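3-phosphoshikimate 1-carboxyvinyltransferase (Streptomyces sviceus, PDB 7M0O) probably transfers the enolpyruvyl group of phosphoenolpyruvate to the 5-hydroxyl of shikimate-3-phosphate, the sixth step of chorismate biosynthesis. Local coordinates at residues A[164-175]-A[201-212]. Sequence-based numbering, arbitrary orientation.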
loop_
_atom_site.group_PDB
_atom_site.type_symbol
_atom_site.label_atom_id
_atom_site.label_comp_id
_atom_site.label_asym_id
_atom_site.label_seq_id
_atom_site.Cartn_x
_atom_site.Cartn_y
_atom_site.Cartn_z
ATOM N N GLY A 164 -20.293 0.958 -3.457
ATOM C CA GLY A 164 -21.255 1.829 -4.098
ATOM C C GLY A 164 -21.912 1.315 -5.367
ATOM O O GLY A 164 -23.145 1.329 -5.482
ATOM N N PRO A 165 -21.129 0.893 -6.366
ATOM C CA PRO A 165 -21.738 0.450 -7.635
ATOM C C PRO A 165 -22.503 -0.858 -7.526
ATOM O O PRO A 165 -23.240 -1.198 -8.460
ATOM C CB PRO A 165 -20.532 0.320 -8.585
ATOM C CG PRO A 165 -19.424 1.167 -7.923
ATOM C CD PRO A 165 -19.656 0.950 -6.451
ATOM N N LEU A 166 -22.344 -1.614 -6.434
ATOM C CA LEU A 166 -23.158 -2.807 -6.211
ATOM C C LEU A 166 -24.516 -2.488 -5.608
ATOM O O LEU A 166 -25.375 -3.369 -5.581
ATOM C CB LEU A 166 -22.427 -3.795 -5.296
ATOM C CG LEU A 166 -20.968 -3.998 -5.687
ATOM C CD1 LEU A 166 -20.287 -5.003 -4.745
ATOM C CD2 LEU A 166 -20.858 -4.473 -7.126
ATOM N N THR A 167 -24.719 -1.270 -5.115
ATOM C CA THR A 167 -25.992 -0.902 -4.521
ATOM C C THR A 167 -27.011 -0.594 -5.616
ATOM O O THR A 167 -26.670 -0.373 -6.784
ATOM C CB THR A 167 -25.827 0.306 -3.602
ATOM O OG1 THR A 167 -25.631 1.482 -4.399
ATOM C CG2 THR A 167 -24.644 0.109 -2.662
ATOM N N ARG A 168 -28.288 -0.598 -5.227
ATOM C CA ARG A 168 -29.332 -0.426 -6.228
ATOM C C ARG A 168 -29.435 1.015 -6.708
ATOM O O ARG A 168 -29.738 1.244 -7.883
ATOM C CB ARG A 168 -30.664 -0.930 -5.668
ATOM C CG ARG A 168 -30.564 -2.377 -5.224
ATOM C CD ARG A 168 -31.922 -2.997 -4.929
ATOM N NE ARG A 168 -32.371 -2.779 -3.552
ATOM C CZ ARG A 168 -32.109 -3.575 -2.516
ATOM N NH1 ARG A 168 -31.372 -4.674 -2.659
ATOM N NH2 ARG A 168 -32.598 -3.273 -1.320
ATOM N N GLN A 169 -29.177 1.991 -5.830
ATOM C CA GLN A 169 -29.335 3.399 -6.175
ATOM C C GLN A 169 -28.035 4.190 -6.149
ATOM O O GLN A 169 -28.070 5.404 -6.370
ATOM C CB GLN A 169 -30.342 4.084 -5.234
ATOM C CG GLN A 169 -31.698 3.364 -5.087
ATOM C CD GLN A 169 -32.351 3.068 -6.418
ATOM O OE1 GLN A 169 -32.115 3.765 -7.414
ATOM N NE2 GLN A 169 -33.175 2.013 -6.454
ATOM N N GLY A 170 -26.892 3.547 -5.892
ATOM C CA GLY A 170 -25.651 4.262 -5.674
ATOM C C GLY A 170 -25.532 4.747 -4.241
ATOM O O GLY A 170 -26.440 4.608 -3.419
ATOM N N LEU A 171 -24.374 5.325 -3.929
ATOM C CA LEU A 171 -24.118 5.845 -2.594
ATOM C C LEU A 171 -23.745 7.322 -2.635
ATOM O O LEU A 171 -23.168 7.819 -3.615
ATOM C CB LEU A 171 -22.991 5.045 -1.891
ATOM C CG LEU A 171 -23.385 3.620 -1.488
ATOM C CD1 LEU A 171 -22.154 2.920 -0.867
ATOM C CD2 LEU A 171 -24.540 3.637 -0.497
ATOM N N ARG A 172 -24.093 8.016 -1.557
ATOM C CA ARG A 172 -23.609 9.361 -1.252
ATOM C C ARG A 172 -22.956 9.275 0.127
ATOM O O ARG A 172 -23.645 9.349 1.150
ATOM C CB ARG A 172 -24.748 10.384 -1.290
ATOM C CG ARG A 172 -25.234 10.752 -2.681
ATOM C CD ARG A 172 -26.295 11.858 -2.612
ATOM N NE ARG A 172 -25.720 13.148 -2.223
ATOM C CZ ARG A 172 -25.347 14.093 -3.082
ATOM N NH1 ARG A 172 -25.480 13.900 -4.390
ATOM N NH2 ARG A 172 -24.838 15.237 -2.628
ATOM N N ILE A 173 -21.632 9.107 0.151
ATOM C CA ILE A 173 -20.870 8.865 1.373
ATOM C C ILE A 173 -20.353 10.196 1.911
ATOM O O ILE A 173 -19.478 10.823 1.305
ATOM C CB ILE A 173 -19.706 7.895 1.121
ATOM C CG1 ILE A 173 -20.217 6.612 0.458
ATOM C CG2 ILE A 173 -18.955 7.615 2.424
ATOM C CD1 ILE A 173 -19.132 5.778 -0.275
ATOM N N ARG A 174 -20.849 10.599 3.079
ATOM C CA ARG A 174 -20.407 11.821 3.738
ATOM C C ARG A 174 -19.281 11.513 4.724
ATOM O O ARG A 174 -19.432 10.663 5.610
ATOM C CB ARG A 174 -21.593 12.488 4.438
ATOM C CG ARG A 174 -21.273 13.829 5.090
ATOM C CD ARG A 174 -22.542 14.539 5.579
ATOM N NE ARG A 174 -23.155 15.340 4.519
ATOM C CZ ARG A 174 -24.386 15.154 4.047
ATOM N NH1 ARG A 174 -25.159 14.194 4.543
ATOM N NH2 ARG A 174 -24.846 15.932 3.074
ATOM N N VAL A 175 -18.145 12.189 4.553
ATOM C CA VAL A 175 -17.053 12.133 5.515
ATOM C C VAL A 175 -16.677 13.544 5.974
ATOM O O VAL A 175 -17.511 14.298 6.475
ATOM C CB VAL A 175 -15.815 11.433 4.938
ATOM C CG1 VAL A 175 -14.796 11.199 6.042
ATOM C CG2 VAL A 175 -16.190 10.128 4.242
ATOM N N GLU A 201 -18.246 16.005 -3.977
ATOM C CA GLU A 201 -18.894 17.305 -3.783
ATOM C C GLU A 201 -18.747 17.680 -2.313
ATOM O O GLU A 201 -19.492 17.177 -1.465
ATOM C CB GLU A 201 -20.366 17.265 -4.177
ATOM C CG GLU A 201 -20.688 16.644 -5.517
ATOM C CD GLU A 201 -22.187 16.556 -5.743
ATOM O OE1 GLU A 201 -22.941 17.139 -4.930
ATOM O OE2 GLU A 201 -22.611 15.910 -6.727
ATOM N N GLY A 202 -17.800 18.564 -2.010
ATOM C CA GLY A 202 -17.549 18.932 -0.634
ATOM C C GLY A 202 -17.042 17.758 0.176
ATOM O O GLY A 202 -15.943 17.253 -0.066
ATOM N N ASP A 203 -17.842 17.294 1.129
ATOM C CA ASP A 203 -17.467 16.163 1.964
ATOM C C ASP A 203 -18.163 14.869 1.558
ATOM O O ASP A 203 -18.094 13.888 2.308
ATOM C CB ASP A 203 -17.763 16.477 3.434
ATOM C CG ASP A 203 -16.862 17.567 3.998
ATOM O OD1 ASP A 203 -17.390 18.638 4.363
ATOM O OD2 ASP A 203 -15.629 17.352 4.086
ATOM N N VAL A 204 -18.817 14.836 0.393
ATOM C CA VAL A 204 -19.638 13.706 -0.038
ATOM C C VAL A 204 -19.048 13.096 -1.305
ATOM O O VAL A 204 -18.866 13.789 -2.312
ATOM C CB VAL A 204 -21.102 14.122 -0.287
ATOM C CG1 VAL A 204 -21.903 12.941 -0.833
ATOM C CG2 VAL A 204 -21.736 14.661 0.990
ATOM N N PHE A 205 -18.784 11.793 -1.261
ATOM C CA PHE A 205 -18.414 11.034 -2.441
ATOM C C PHE A 205 -19.684 10.467 -3.063
ATOM O O PHE A 205 -20.482 9.815 -2.377
ATOM C CB PHE A 205 -17.444 9.904 -2.087
ATOM C CG PHE A 205 -16.120 10.364 -1.511
ATOM C CD1 PHE A 205 -14.998 10.474 -2.317
ATOM C CD2 PHE A 205 -16.003 10.650 -0.164
ATOM C CE1 PHE A 205 -13.777 10.877 -1.789
ATOM C CE2 PHE A 205 -14.787 11.054 0.383
ATOM C CZ PHE A 205 -13.667 11.168 -0.438
ATOM N N VAL A 206 -19.867 10.719 -4.355
ATOM C CA VAL A 206 -21.102 10.401 -5.069
ATOM C C VAL A 206 -20.789 9.257 -6.030
ATOM O O VAL A 206 -20.186 9.459 -7.093
ATOM C CB VAL A 206 -21.657 11.628 -5.802
ATOM C CG1 VAL A 206 -22.870 11.250 -6.624
ATOM C CG2 VAL A 206 -21.978 12.723 -4.806
ATOM N N VAL A 207 -21.191 8.047 -5.660
ATOM C CA VAL A 207 -20.827 6.826 -6.373
ATOM C C VAL A 207 -22.070 6.308 -7.086
ATOM O O VAL A 207 -23.087 6.057 -6.425
ATOM C CB VAL A 207 -20.263 5.754 -5.424
ATOM C CG1 VAL A 207 -19.727 4.571 -6.242
ATOM C CG2 VAL A 207 -19.178 6.353 -4.537
ATOM N N PRO A 208 -22.011 6.080 -8.398
ATOM C CA PRO A 208 -23.199 5.697 -9.157
ATOM C C PRO A 208 -23.476 4.208 -9.063
ATOM O O PRO A 208 -22.575 3.410 -8.759
ATOM C CB PRO A 208 -22.829 6.105 -10.592
ATOM C CG PRO A 208 -21.346 5.916 -10.649
ATOM C CD PRO A 208 -20.836 6.287 -9.270
ATOM N N PRO A 209 -24.724 3.796 -9.285
ATOM C CA PRO A 209 -25.045 2.371 -9.398
ATOM C C PRO A 209 -24.615 1.850 -10.764
ATOM O O PRO A 209 -24.070 2.583 -11.593
ATOM C CB PRO A 209 -26.572 2.338 -9.246
ATOM C CG PRO A 209 -26.995 3.641 -9.863
ATOM C CD PRO A 209 -25.910 4.646 -9.490
ATOM N N GLY A 210 -24.872 0.564 -10.987
ATOM C CA GLY A 210 -24.652 -0.048 -12.282
ATOM C C GLY A 210 -23.498 -1.016 -12.372
ATOM O O GLY A 210 -23.299 -1.616 -13.435
ATOM N N GLY A 211 -22.725 -1.179 -11.309
ATOM C CA GLY A 211 -21.700 -2.197 -11.272
ATOM C C GLY A 211 -20.395 -1.800 -11.937
ATOM O O GLY A 211 -20.162 -0.654 -12.351
ATOM N N TYR A 212 -19.532 -2.808 -12.053
ATOM C CA TYR A 212 -18.192 -2.698 -12.604
ATOM C C TYR A 212 -18.062 -3.499 -13.894
ATOM O O TYR A 212 -18.821 -4.437 -14.140
ATOM C CB TYR A 212 -17.142 -3.209 -11.607
ATOM C CG TYR A 212 -17.011 -2.427 -10.322
ATOM C CD1 TYR A 212 -16.389 -1.191 -10.298
ATOM C CD2 TYR A 212 -17.486 -2.946 -9.119
ATOM C CE1 TYR A 212 -16.261 -0.483 -9.105
ATOM C CE2 TYR A 212 -17.349 -2.257 -7.931
ATOM C CZ TYR A 212 -16.746 -1.027 -7.929
ATOM O OH TYR A 212 -16.615 -0.351 -6.727
HETATM O O HOH W 1 -26.142 -1.238 -9.215
#
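Leu171 to Arg174 and Val204 to Val207 run antiparallel, their axes 165° apart, and the hydrogen-bonded pairs Leu171–Val207 and Ile173–Phe205 each close a ring of two backbone bonds; a further bond, Val175 N to Asp203 O, extends the ladder. Arg172, Arg174, Val204 and Val206 line the more exposed face. There the Arg172 chain bends at chi3 (71°), which lays its guanidinium over Val206, with Val206 CG2 over one face of it, 3.7 Å from Arg172 NH1. Glu201 OE1 meets the edge of the same group in a long salt bridge, 3.5 Å from Arg172 NH2, the carboxylate plane turned steeply against it. Val204 spreads between two arginines, CG1 3.9 Å from Arg172 CB and CG2 touching the Arg174 guanidinium. These are the central strands of a four-stranded mixed sheet, in the order 144-147, 171-174, 204-207, 199-201, and the type II' turn from Glu201 to Val204 joins the last two as a hairpin. On the other face Ile173 and Phe205 pack against helix 155-163, the helix preceding strand 171-174, in the beta-alpha-beta-alpha-beta-beta folding unit from which EPSP synthases are built, with these two strands as its second and fourth. At the end of strand 204-207, Val207 CG1 presses on Pro165 CD at 3.6 Å. Pro165 CB lies over one face of the Tyr212 ring in a CH-pi contact, 4.2 Å from the centroid and 17° off the normal, while Tyr212 OH hydrogen-bonds Leu162 O. Replacing Tyr212 with an alanine would probably uncover the Pro165 ring and leave Leu162 O without this hydroxyl partner. One water bridges the two segments near Pro209, donating to Pro165 O and Thr167 O (2.6 Å from the water oxygen) and accepting from Gly210 N; Pro165 O also takes a weak bond from Gly211 N.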